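Local coordinates for beta-lactamase (Chitinophaga pinensis, PDB 6N36), which probably hydrolyses the amide bond of the beta-lactam ring with two zinc ions, as metallo-beta-lactamases do, at residues L112-G117 with S128-V133; N118-V122 with M197-V203; L217-L223 with F247-Y253. All coordinates share one frame. Where two conformers were deposited one is given. Numbering follows the deposited sequence.

Contact 1: residues L112-G117 with S128-V133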
loop_
_atom_site.group_PDB
_atom_site.type_symbol
_atom_site.label_atom_id
_atom_site.label_comp_id
_atom_site.label_asym_id
_atom_site.label_seq_id
_atom_site.Cartn_x
_atom_site.Cartn_y
_atom_site.Cartn_z
ATOM N N LEU A 112 -12.011 1.989 10.301
ATOM C CA LEU A 112 -10.982 1.005 10.729
ATOM C C LEU A 112 -9.697 1.734 11.116
ATOM O O LEU A 112 -9.076 1.423 12.110
ATOM C CB LEU A 112 -10.776 0.040 9.571
ATOM C CG LEU A 112 -9.809 -1.120 9.820
ATOM C CD1 LEU A 112 -10.308 -2.002 10.949
ATOM C CD2 LEU A 112 -9.652 -1.955 8.550
ATOM N N LEU A 113 -9.247 2.664 10.304
ATOM C CA LEU A 113 -8.025 3.440 10.619
ATOM C C LEU A 113 -8.225 4.253 11.909
ATOM O O LEU A 113 -7.321 4.358 12.685
ATOM C CB LEU A 113 -7.738 4.341 9.410
ATOM C CG LEU A 113 -6.386 5.049 9.476
ATOM C CD1 LEU A 113 -5.230 4.042 9.458
ATOM C CD2 LEU A 113 -6.303 6.030 8.345
ATOM N N ALA A 114 -9.412 4.806 12.100
ATOM C CA ALA A 114 -9.726 5.687 13.253
ATOM C C ALA A 114 -9.931 4.864 14.545
ATOM O O ALA A 114 -9.796 5.437 15.653
ATOM C CB ALA A 114 -10.908 6.552 12.888
ATOM N N ASP A 115 -10.082 3.556 14.467
ATOM C CA ASP A 115 -10.266 2.727 15.677
ATOM C C ASP A 115 -9.105 1.778 15.894
ATOM O O ASP A 115 -9.187 0.989 16.826
ATOM C CB ASP A 115 -11.641 2.085 15.635
ATOM C CG ASP A 115 -11.867 0.961 14.667
ATOM O OD1 ASP A 115 -10.914 0.278 14.315
ATOM O OD2 ASP A 115 -13.085 0.688 14.410
ATOM N N GLY A 116 -8.022 1.921 15.123
ATOM C CA GLY A 116 -6.792 1.164 15.401
ATOM C C GLY A 116 -6.948 -0.317 15.100
ATOM O O GLY A 116 -6.159 -1.145 15.606
ATOM N N GLY A 117 -7.907 -0.661 14.236
ATOM C CA GLY A 117 -8.069 -2.054 13.791
ATOM C C GLY A 117 -9.013 -2.850 14.658
ATOM O O GLY A 117 -9.226 -4.083 14.440
ATOM N N SER A 128 -6.847 -2.690 19.880
ATOM C CA SER A 128 -6.153 -1.963 18.792
ATOM C C SER A 128 -4.925 -2.757 18.363
ATOM O O SER A 128 -4.147 -3.254 19.201
ATOM C CB SER A 128 -5.807 -0.563 19.183
ATOM O OG SER A 128 -6.960 0.268 19.166
ATOM N N MET A 129 -4.738 -2.881 17.070
ATOM C CA MET A 129 -3.477 -3.445 16.542
ATOM C C MET A 129 -2.533 -2.290 16.174
ATOM O O MET A 129 -1.370 -2.582 15.986
ATOM C CB MET A 129 -3.759 -4.330 15.339
ATOM C CG MET A 129 -4.528 -5.591 15.725
ATOM S SD MET A 129 -4.977 -6.543 14.296
ATOM C CE MET A 129 -6.478 -5.655 13.910
ATOM N N PHE A 130 -3.039 -1.067 16.007
ATOM C CA PHE A 130 -2.164 0.089 15.671
ATOM C C PHE A 130 -2.771 1.361 16.250
ATOM O O PHE A 130 -3.990 1.378 16.538
ATOM C CB PHE A 130 -1.967 0.203 14.157
ATOM C CG PHE A 130 -3.247 0.271 13.365
ATOM C CD1 PHE A 130 -3.909 1.466 13.152
ATOM C CD2 PHE A 130 -3.817 -0.874 12.850
ATOM C CE1 PHE A 130 -5.118 1.512 12.478
ATOM C CE2 PHE A 130 -4.973 -0.810 12.066
ATOM C CZ PHE A 130 -5.656 0.382 11.931
ATOM N N LEU A 131 -1.954 2.398 16.429
ATOM C CA LEU A 131 -2.428 3.692 16.942
ATOM C C LEU A 131 -3.365 4.277 15.909
ATOM O O LEU A 131 -3.042 4.376 14.727
ATOM C CB LEU A 131 -1.274 4.649 17.241
ATOM C CG LEU A 131 -0.402 4.299 18.436
ATOM C CD1 LEU A 131 0.659 5.347 18.620
ATOM C CD2 LEU A 131 -1.222 4.158 19.713
ATOM N N PRO A 132 -4.538 4.748 16.318
ATOM C CA PRO A 132 -5.516 5.255 15.380
ATOM C C PRO A 132 -5.124 6.576 14.731
ATOM O O PRO A 132 -4.304 7.364 15.266
ATOM C CB PRO A 132 -6.802 5.462 16.170
ATOM C CG PRO A 132 -6.463 5.144 17.564
ATOM C CD PRO A 132 -5.030 4.718 17.705
ATOM N N VAL A 133 -5.656 6.755 13.544
ATOM C CA VAL A 133 -5.436 7.957 12.720
ATOM C C VAL A 133 -6.776 8.473 12.214
ATOM O O VAL A 133 -7.522 7.712 11.601
ATOM C CB VAL A 133 -4.470 7.702 11.550
ATOM C CG1 VAL A 133 -4.185 9.020 10.867
ATOM C CG2 VAL A 133 -3.205 6.934 11.951
#
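Backbone hydrogen bonds carry the polar part of this contact. Val133 N donates to Leu113 O at 3.0 Å (170°), tying the last turn of helix 110-114 to the returning chain. Gly116 O receives two amides, from Met129 N at 2.7 Å (143°) and from Phe130 N at 3.1 Å (156°). Ser128 OG to Asp115 O, 3.3 Å, is weak. Asp115 is the first residue to leave helical angles; its carboxylate has its strongest partner in Ser119, through OD2. The segments close the loop between helix 110-114 and strand 137-139 of the metallo-beta-lactamase fold, and Leu112, on the helix, brings its side chain to about 9 Å from a zinc ion. The two glycines let the chains come this close: Gly116 has phi 70°, and a CB there would clash with Phe130 O at 2.4 Å, while one on Gly117 would lie 2.9 Å from Met129 CE. Apolar contacts fill the remainder. Gly116 CA sits over the Phe130 ring in a CH-pi contact, 3.7 Å from its centroid and 24° off the normal. Leu113 CD1 meets Phe130 CE1 at 3.9 Å, and Leu113 CG meets Val133 CB, also at 3.9 Å; helix 86-89 packs against Leu113 and Phe130.

Contact 2: residues N118-V122 with M197-V203; sequences NSDYV and MPLYPEV
Two irregular loops meet without a direct hydrogen bond, the CA atoms of Tyr121 and Leu199 5.0 Å apart. In 197-203, type I beta turns run from Met197 to Tyr200 and from Tyr200 to Val203, with Glu202 as N-cap. In 118-122, Asp120 (chi1 t) forms an Asx turn, its OD1 accepting Val122 N at 3.0 Å and also Met123 N. The Asp120 side chain, about 7 Å from a zinc ion, touches the zinc ligand His85, so this loop borders the metal site. Tyr121 (chi1 75°, p; chi2 -86°) points its CB toward the turns and presents a ring face to Tyr200 (chi1 t, chi2 12°). The edge of Tyr200 meets that face in a T-shaped stack, centroids 4.8 Å apart, planes at 77°. Met197, m at all three chi angles, brings CG to 3.9 Å from Tyr121 CD2 at the ring edge. Leu199 (m, t) sets CB 4.0 Å from Tyr121 CB. A water donates to Tyr121 O (2.8 Å) and accepts from Leu199 N (3.0 Å). The tyrosine hydroxyls bond outward, Tyr121 to Gly159 O and Tyr200 to Asp206. The Tyr121-Tyr200 stack joins the loop between helix 110-114 and strand 137-139 to the loop from strand 177-182 into helix 203-215.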
loop_
_atom_site.group_PDB
_atom_site.type_symbol
_atom_site.label_atom_id
_atom_site.label_comp_id
_atom_site.label_asym_id
_atom_site.label_seq_id
_atom_site.Cartn_x
_atom_site.Cartn_y
_atom_site.Cartn_z
ATOM N N ASN A 118 -9.611 -2.215 15.674
ATOM C CA ASN A 118 -10.476 -3.008 16.578
ATOM C C ASN A 118 -11.737 -3.506 15.826
ATOM O O ASN A 118 -12.259 -4.550 16.221
ATOM C CB ASN A 118 -10.801 -2.208 17.836
ATOM C CG ASN A 118 -11.633 -3.015 18.796
ATOM O OD1 ASN A 118 -11.246 -4.115 19.214
ATOM N ND2 ASN A 118 -12.794 -2.464 19.105
ATOM N N SER A 119 -12.146 -2.852 14.737
ATOM C CA SER A 119 -13.305 -3.290 13.903
ATOM C C SER A 119 -12.888 -4.209 12.746
ATOM O O SER A 119 -13.749 -4.507 11.920
ATOM C CB SER A 119 -14.076 -2.105 13.412
ATOM O OG SER A 119 -13.291 -1.183 12.676
ATOM N N ASP A 120 -11.646 -4.719 12.722
ATOM C CA ASP A 120 -11.187 -5.545 11.588
ATOM C C ASP A 120 -12.050 -6.800 11.450
ATOM O O ASP A 120 -12.296 -7.518 12.442
ATOM C CB ASP A 120 -9.729 -5.925 11.752
ATOM C CG ASP A 120 -9.167 -6.540 10.485
ATOM O OD1 ASP A 120 -9.330 -7.778 10.280
ATOM O OD2 ASP A 120 -8.660 -5.749 9.657
ATOM N N TYR A 121 -12.510 -7.114 10.244
ATOM C CA TYR A 121 -13.494 -8.210 10.083
ATOM C C TYR A 121 -12.901 -9.579 10.348
ATOM O O TYR A 121 -13.675 -10.524 10.590
ATOM C CB TYR A 121 -14.163 -8.162 8.710
ATOM C CG TYR A 121 -13.354 -8.627 7.525
ATOM C CD1 TYR A 121 -12.502 -7.795 6.828
ATOM C CD2 TYR A 121 -13.525 -9.905 7.019
ATOM C CE1 TYR A 121 -11.841 -8.216 5.671
ATOM C CE2 TYR A 121 -12.874 -10.344 5.885
ATOM C CZ TYR A 121 -12.021 -9.499 5.188
ATOM O OH TYR A 121 -11.417 -9.951 4.031
ATOM N N VAL A 122 -11.577 -9.719 10.377
ATOM C CA VAL A 122 -10.900 -11.008 10.692
ATOM C C VAL A 122 -10.272 -10.864 12.076
ATOM O O VAL A 122 -10.570 -11.692 12.951
ATOM C CB VAL A 122 -9.852 -11.402 9.634
ATOM C CG1 VAL A 122 -9.055 -12.672 10.032
ATOM C CG2 VAL A 122 -10.423 -11.556 8.249
ATOM N N MET A 197 -18.891 -12.444 5.721
ATOM C CA MET A 197 -18.334 -12.448 7.077
ATOM C C MET A 197 -19.218 -11.582 7.957
ATOM O O MET A 197 -19.852 -10.612 7.491
ATOM C CB MET A 197 -16.910 -11.923 7.095
ATOM C CG MET A 197 -15.946 -12.913 6.487
ATOM S SD MET A 197 -15.618 -14.266 7.578
ATOM C CE MET A 197 -14.378 -13.550 8.655
ATOM N N PRO A 198 -19.373 -11.947 9.225
ATOM C CA PRO A 198 -20.290 -11.195 10.097
ATOM C C PRO A 198 -20.052 -9.675 10.135
ATOM O O PRO A 198 -21.020 -8.912 10.169
ATOM C CB PRO A 198 -20.026 -11.862 11.451
ATOM C CG PRO A 198 -19.792 -13.284 11.068
ATOM C CD PRO A 198 -18.846 -13.172 9.899
ATOM N N LEU A 199 -18.801 -9.216 10.185
ATOM C CA LEU A 199 -18.503 -7.770 10.158
ATOM C C LEU A 199 -18.217 -7.265 8.733
ATOM O O LEU A 199 -17.870 -6.076 8.574
ATOM C CB LEU A 199 -17.319 -7.509 11.075
ATOM C CG LEU A 199 -17.543 -7.814 12.547
ATOM C CD1 LEU A 199 -16.333 -7.337 13.338
ATOM C CD2 LEU A 199 -18.803 -7.172 13.095
ATOM N N TYR A 200 -18.388 -8.115 7.700
ATOM C CA TYR A 200 -18.207 -7.732 6.277
ATOM C C TYR A 200 -19.032 -8.605 5.354
ATOM O O TYR A 200 -18.533 -9.505 4.658
ATOM C CB TYR A 200 -16.723 -7.756 5.986
ATOM C CG TYR A 200 -16.257 -7.173 4.688
ATOM C CD1 TYR A 200 -17.065 -6.405 3.854
ATOM C CD2 TYR A 200 -14.978 -7.425 4.259
ATOM C CE1 TYR A 200 -16.567 -5.910 2.655
ATOM C CE2 TYR A 200 -14.458 -6.894 3.109
ATOM C CZ TYR A 200 -15.268 -6.133 2.282
ATOM O OH TYR A 200 -14.743 -5.597 1.118
ATOM N N PRO A 201 -20.366 -8.455 5.348
ATOM C CA PRO A 201 -21.205 -9.351 4.559
ATOM C C PRO A 201 -20.904 -9.285 3.055
ATOM O O PRO A 201 -21.117 -10.333 2.418
ATOM C CB PRO A 201 -22.631 -8.884 4.850
ATOM C CG PRO A 201 -22.521 -8.178 6.175
ATOM C CD PRO A 201 -21.145 -7.603 6.254
ATOM N N GLU A 202 -20.379 -8.182 2.549
ATOM C CA GLU A 202 -20.137 -8.048 1.080
ATOM C C GLU A 202 -18.747 -8.535 0.677
ATOM O O GLU A 202 -18.359 -8.316 -0.467
ATOM C CB GLU A 202 -20.395 -6.608 0.661
ATOM C CG GLU A 202 -21.813 -6.180 0.973
ATOM C CD GLU A 202 -22.915 -6.933 0.247
ATOM O OE1 GLU A 202 -23.117 -6.597 -0.933
ATOM O OE2 GLU A 202 -23.582 -7.847 0.871
ATOM N N VAL A 203 -18.025 -9.182 1.580
ATOM C CA VAL A 203 -16.618 -9.519 1.330
ATOM C C VAL A 203 -16.449 -10.288 0.009
ATOM O O VAL A 203 -15.527 -9.940 -0.735
ATOM C CB VAL A 203 -16.028 -10.284 2.514
ATOM C CG1 VAL A 203 -16.721 -11.595 2.802
ATOM C CG2 VAL A 203 -14.587 -10.491 2.300
HETATM O O HOH W 1 -16.404 -10.958 10.492
#

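Contact 3: residues L217-L223 with F247-Y253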
loop_
_atom_site.group_PDB
_atom_site.type_symbol
_atom_site.label_atom_id
_atom_site.label_comp_id
_atom_site.label_asym_id
_atom_site.label_seq_id
_atom_site.Cartn_x
_atom_site.Cartn_y
_atom_site.Cartn_z
ATOM N N LEU A 217 -6.974 -2.944 -15.495
ATOM C CA LEU A 217 -6.110 -1.753 -15.411
ATOM C C LEU A 217 -4.998 -1.829 -16.446
ATOM O O LEU A 217 -4.571 -2.918 -16.800
ATOM C CB LEU A 217 -5.522 -1.693 -14.006
ATOM C CG LEU A 217 -6.531 -1.412 -12.905
ATOM C CD1 LEU A 217 -5.786 -1.392 -11.582
ATOM C CD2 LEU A 217 -7.261 -0.108 -13.158
ATOM N N LYS A 218 -4.577 -0.672 -16.923
ATOM C CA LYS A 218 -3.493 -0.496 -17.914
ATOM C C LYS A 218 -2.395 0.369 -17.290
ATOM O O LYS A 218 -2.761 1.448 -16.752
ATOM C CB LYS A 218 -4.050 0.250 -19.125
ATOM C CG LYS A 218 -4.865 -0.596 -20.088
ATOM C CD LYS A 218 -5.383 0.198 -21.246
ATOM C CE LYS A 218 -4.375 1.200 -21.758
ATOM N NZ LYS A 218 -4.652 1.580 -23.160
ATOM N N PHE A 219 -1.156 -0.078 -17.316
ATOM C CA PHE A 219 -0.021 0.645 -16.698
ATOM C C PHE A 219 1.288 0.134 -17.308
ATOM O O PHE A 219 1.290 -0.925 -17.992
ATOM C CB PHE A 219 -0.021 0.428 -15.182
ATOM C CG PHE A 219 -0.152 -1.020 -14.822
ATOM C CD1 PHE A 219 -1.398 -1.614 -14.642
ATOM C CD2 PHE A 219 0.980 -1.803 -14.726
ATOM C CE1 PHE A 219 -1.477 -2.972 -14.394
ATOM C CE2 PHE A 219 0.889 -3.151 -14.491
ATOM C CZ PHE A 219 -0.333 -3.730 -14.324
ATOM N N ASP A 220 2.382 0.839 -17.048
ATOM C CA ASP A 220 3.716 0.415 -17.515
ATOM C C ASP A 220 4.423 -0.404 -16.441
ATOM O O ASP A 220 5.064 -1.418 -16.773
ATOM C CB ASP A 220 4.547 1.646 -17.896
ATOM C CG ASP A 220 3.928 2.439 -19.044
ATOM O OD1 ASP A 220 3.606 1.793 -20.053
ATOM O OD2 ASP A 220 3.700 3.663 -18.889
ATOM N N LEU A 221 4.440 0.130 -15.211
ATOM C CA LEU A 221 5.240 -0.465 -14.120
ATOM C C LEU A 221 4.285 -0.794 -12.959
ATOM O O LEU A 221 3.346 -0.056 -12.776
ATOM C CB LEU A 221 6.287 0.528 -13.630
ATOM C CG LEU A 221 7.158 1.204 -14.687
ATOM C CD1 LEU A 221 8.169 2.100 -13.990
ATOM C CD2 LEU A 221 7.855 0.158 -15.557
ATOM N N TRP A 222 4.590 -1.817 -12.189
ATOM C CA TRP A 222 3.776 -2.094 -10.971
ATOM C C TRP A 222 4.638 -2.505 -9.800
ATOM O O TRP A 222 5.610 -3.202 -10.001
ATOM C CB TRP A 222 2.638 -3.083 -11.232
ATOM C CG TRP A 222 3.025 -4.522 -11.426
ATOM C CD1 TRP A 222 3.587 -5.104 -12.535
ATOM C CD2 TRP A 222 2.809 -5.590 -10.489
ATOM N NE1 TRP A 222 3.786 -6.445 -12.314
ATOM C CE2 TRP A 222 3.286 -6.780 -11.079
ATOM C CE3 TRP A 222 2.235 -5.655 -9.209
ATOM C CZ2 TRP A 222 3.227 -8.015 -10.435
ATOM C CZ3 TRP A 222 2.141 -6.883 -8.600
ATOM C CH2 TRP A 222 2.654 -8.039 -9.194
ATOM N N LEU A 223 4.140 -2.172 -8.612
ATOM C CA LEU A 223 4.726 -2.641 -7.339
ATOM C C LEU A 223 3.541 -2.894 -6.414
ATOM O O LEU A 223 2.418 -2.599 -6.756
ATOM C CB LEU A 223 5.717 -1.634 -6.746
ATOM C CG LEU A 223 6.971 -1.345 -7.605
ATOM C CD1 LEU A 223 6.696 -0.217 -8.563
ATOM C CD2 LEU A 223 8.155 -1.007 -6.746
ATOM N N PHE A 247 10.664 -3.081 -13.473
ATOM C CA PHE A 247 9.299 -3.233 -12.890
ATOM C C PHE A 247 8.218 -3.322 -13.972
ATOM O O PHE A 247 7.023 -3.264 -13.684
ATOM C CB PHE A 247 9.038 -2.146 -11.847
ATOM C CG PHE A 247 9.970 -2.270 -10.683
ATOM C CD1 PHE A 247 9.775 -3.247 -9.733
ATOM C CD2 PHE A 247 11.096 -1.463 -10.591
ATOM C CE1 PHE A 247 10.685 -3.411 -8.692
ATOM C CE2 PHE A 247 11.991 -1.623 -9.540
ATOM C CZ PHE A 247 11.773 -2.598 -8.599
ATOM N N SER A 248 8.636 -3.477 -15.229
ATOM C CA SER A 248 7.721 -3.810 -16.344
ATOM C C SER A 248 7.513 -5.321 -16.298
ATOM O O SER A 248 8.503 -6.084 -16.515
ATOM C CB SER A 248 8.302 -3.355 -17.661
ATOM O OG SER A 248 7.436 -3.723 -18.743
ATOM N N ASP A 249 6.299 -5.773 -15.987
ATOM C CA ASP A 249 6.055 -7.215 -15.752
ATOM C C ASP A 249 4.562 -7.481 -15.805
ATOM O O ASP A 249 3.983 -7.910 -14.766
ATOM C CB ASP A 249 6.648 -7.677 -14.418
ATOM C CG ASP A 249 6.363 -9.128 -14.095
ATOM O OD1 ASP A 249 6.239 -9.903 -15.060
ATOM O OD2 ASP A 249 6.244 -9.466 -12.886
ATOM N N ARG A 250 3.951 -7.292 -16.970
ATOM C CA ARG A 250 2.512 -7.569 -17.106
ATOM C C ARG A 250 2.226 -9.053 -16.833
ATOM O O ARG A 250 1.221 -9.368 -16.205
ATOM C CB ARG A 250 1.980 -7.172 -18.479
ATOM C CG ARG A 250 0.488 -7.365 -18.610
ATOM C CD ARG A 250 -0.338 -6.417 -17.784
ATOM N NE ARG A 250 -1.646 -6.977 -17.528
ATOM C CZ ARG A 250 -2.722 -6.273 -17.204
ATOM N NH1 ARG A 250 -2.665 -4.953 -17.217
ATOM N NH2 ARG A 250 -3.846 -6.905 -16.928
ATOM N N ALA A 251 3.054 -9.960 -17.339
ATOM C CA ALA A 251 2.855 -11.404 -17.146
ATOM C C ALA A 251 2.745 -11.730 -15.652
ATOM O O ALA A 251 1.866 -12.515 -15.288
ATOM C CB ALA A 251 3.980 -12.158 -17.804
ATOM N N GLY A 252 3.624 -11.180 -14.810
ATOM C CA GLY A 252 3.651 -11.503 -13.377
ATOM C C GLY A 252 2.407 -10.958 -12.694
ATOM O O GLY A 252 1.881 -11.615 -11.792
ATOM N N TYR A 253 1.924 -9.809 -13.148
ATOM C CA TYR A 253 0.685 -9.199 -12.601
ATOM C C TYR A 253 -0.508 -10.082 -12.942
ATOM O O TYR A 253 -1.304 -10.472 -12.073
ATOM C CB TYR A 253 0.518 -7.821 -13.221
ATOM C CG TYR A 253 -0.705 -7.077 -12.790
ATOM C CD1 TYR A 253 -0.743 -6.471 -11.547
ATOM C CD2 TYR A 253 -1.804 -6.942 -13.612
ATOM C CE1 TYR A 253 -1.836 -5.737 -11.132
ATOM C CE2 TYR A 253 -2.908 -6.204 -13.228
ATOM C CZ TYR A 253 -2.902 -5.561 -11.991
ATOM O OH TYR A 253 -3.955 -4.817 -11.566
HETATM O O HOH W 2 -0.869 -2.974 -18.284
HETATM O O HOH W 3 4.137 -3.894 -15.824
HETATM O O HOH W 4 5.596 -1.935 -19.285
HETATM O O HOH W 5 6.911 -5.051 -11.414
#
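Most polar groups here find a partner. Phe247 O accepts Trp222 N at 3.2 Å, and water 5 donates to that oxygen (2.9 Å) and to Trp222 O (2.7 Å). Trp222 NE1 donates to Asp249 O at 2.9 Å. Asp249 is the N-cap of helix 250-268, OD1 accepting Gly252 N at 2.9 Å, while OD2 pairs with Lys235. Arg250 NH1 donates to Leu217 O (2.8 Å) and to water 2 (2.9 Å), which takes Phe219 N (3.1 Å); Arg250 NE forms a salt bridge with Asp254. Asp220 O accepts from water 3 (2.8 Å), which takes Asp249 N (2.9 Å), and from water 4 (2.6 Å), itself 2.6 Å from Ser248 OG. Tyr253 OH bonds Met214 O. Phe219 points its edge at the Tyr253 face (centroids 4.8 Å, planes 77°), Tyr253 its edge at the face of the Trp222 five-membered ring (5.2 Å, 69°). Three hydrogen bonds to backbone carbonyls, not salt bridges, hold the chain around the helix start to strand 221-223 and the loop before it.

Contacts 1 and 2 are neighbours, their centres 15 Å apart; they alternate along the chain and share the loop that follows helix 110-114, touching where Leu112 CD1 lies 3.5 Å from Asp120 N. Their Leu112 and Asp120 side chains lie about 9 and 7 Å from a zinc ion. Contact 3 is remote, about 31 Å from contact 1 and 30 Å from contact 2 between centres; it joins strand 221-223, at the end of the five-stranded sheet, to the start of helix 250-268. Contact 1 is the most buried and relies on direct backbone bonds. Contact 2, partly buried, depends on side-chain packing and one water. Contact 3, also partly buried, combines aromatic packing with direct and water-mediated bonds.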